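Local coordinates for acyl carrier protein (Leishmania major, PDB 5ZWT), which probably shuttles growing acyl chains on a phosphopantetheine arm during fatty acid biosynthesis, here in the apo form, at residues Glu29-Phe32 against Val33-Gly37. The protein carries 1 engineered substitution. Numbering follows the deposited sequence.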
# COMPACT_ATOMS: atom_id res chain seq x y z
N GLU A 29 13.00 6.83 -9.72
CA GLU A 29 14.28 7.42 -9.34
C GLU A 29 14.38 8.91 -9.66
O GLU A 29 15.48 9.47 -9.57
CB GLU A 29 15.44 6.67 -10.00
CG GLU A 29 15.25 5.16 -9.95
CD GLU A 29 15.85 4.57 -8.68
OE1 GLU A 29 15.61 3.38 -8.38
OE2 GLU A 29 16.47 5.35 -7.92
N SER A 30 13.28 9.58 -9.99
CA SER A 30 13.36 10.97 -10.41
C SER A 30 13.83 11.86 -9.27
O SER A 30 13.32 11.77 -8.14
CB SER A 30 11.99 11.45 -10.92
OG SER A 30 11.66 10.77 -12.12
N HIS A 31 14.82 12.69 -9.57
CA HIS A 31 15.26 13.75 -8.66
C HIS A 31 14.50 15.01 -9.01
O HIS A 31 14.40 15.39 -10.18
CB HIS A 31 16.77 14.00 -8.79
CG HIS A 31 17.62 12.89 -8.24
ND1 HIS A 31 18.46 13.07 -7.16
CD2 HIS A 31 17.78 11.60 -8.63
CE1 HIS A 31 19.09 11.93 -6.90
NE2 HIS A 31 18.70 11.03 -7.78
N PHE A 32 13.96 15.67 -7.98
CA PHE A 32 13.03 16.76 -8.24
C PHE A 32 13.67 17.84 -9.11
O PHE A 32 13.08 18.30 -10.08
CB PHE A 32 12.52 17.35 -6.92
CG PHE A 32 11.70 16.39 -6.10
CD1 PHE A 32 11.01 15.36 -6.70
CD2 PHE A 32 11.60 16.55 -4.73
CE1 PHE A 32 10.25 14.46 -5.95
CE2 PHE A 32 10.82 15.68 -3.97
CZ PHE A 32 10.15 14.63 -4.58
N VAL A 33 14.92 18.20 -8.82
CA VAL A 33 15.57 19.30 -9.51
C VAL A 33 16.26 18.85 -10.79
O VAL A 33 15.94 19.34 -11.88
CB VAL A 33 16.58 20.00 -8.58
CG1 VAL A 33 17.28 21.12 -9.31
CG2 VAL A 33 15.90 20.53 -7.34
N LYS A 34 17.17 17.88 -10.72
CA LYS A 34 17.93 17.57 -11.93
C LYS A 34 17.11 16.84 -12.98
O LYS A 34 17.35 17.04 -14.17
CB LYS A 34 19.21 16.79 -11.60
CG LYS A 34 19.07 15.54 -10.76
CD LYS A 34 20.41 14.79 -10.67
CE LYS A 34 20.34 13.55 -9.78
NZ LYS A 34 20.04 12.27 -10.51
N ASP A 35 16.06 16.10 -12.58
CA ASP A 35 15.25 15.35 -13.54
C ASP A 35 13.92 16.01 -13.87
O ASP A 35 13.50 15.96 -15.02
CB ASP A 35 14.94 13.93 -13.04
CG ASP A 35 16.16 13.06 -12.90
OD1 ASP A 35 16.94 12.98 -13.87
OD2 ASP A 35 16.32 12.43 -11.83
N LEU A 36 13.24 16.61 -12.89
CA LEU A 36 11.94 17.19 -13.16
C LEU A 36 11.95 18.71 -13.25
O LEU A 36 10.91 19.30 -13.51
CB LEU A 36 10.94 16.74 -12.09
CG LEU A 36 10.94 15.23 -11.86
CD1 LEU A 36 9.94 14.89 -10.73
CD2 LEU A 36 10.62 14.51 -13.15
N GLY A 37 13.11 19.34 -13.08
CA GLY A 37 13.25 20.77 -13.29
C GLY A 37 12.50 21.66 -12.31
O GLY A 37 12.27 22.83 -12.61
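The carboxylate of D35 turns back on the chain and takes the backbone N-H of H31, D35 OD2 to H31 N 2.7 Å and almost straight at 171°, through the lone pair that faces away from OD1. D35 N in turn donates to H31 O at 3.0 Å, so H31 N and H31 O are both bonded to D35, one by its side chain and the other by its backbone N. H31 O also accepts from L36 N at 3.2 Å, which arrives nearly in line with the C=O bond, whereas D35 N lies tilted out of the carbonyl plane; L36 N also makes a weak bond to F32 O. K34 lies over one face of the H31 imidazole, modelled closer than a C-H can sit, so the detail of this contact is doubtful. The K34 chain runs extended to CE and bends at chi4 (93°). K34 NZ stands 4.0 Å from D35 OD2, a long salt bridge that probably helps to keep the carboxylate charged. L36 CD1 meets S30 CB at 4.0 Å and comes to the rim of the F32 ring, L36 CD1 to F32 CD1 4.2 Å. S30 OG is bonded to T27 N, and the F32 side chain is buried against V43 and V46 of helix 40-53 and I69 of helix 69-78. The arrangement is a turn closed by the bond from D35 N back to H31 O, four residues earlier, with the D35 carboxylate folded onto H31 N, within the long loop that joins helices 3-16 and 40-53 in the acyl carrier protein fold.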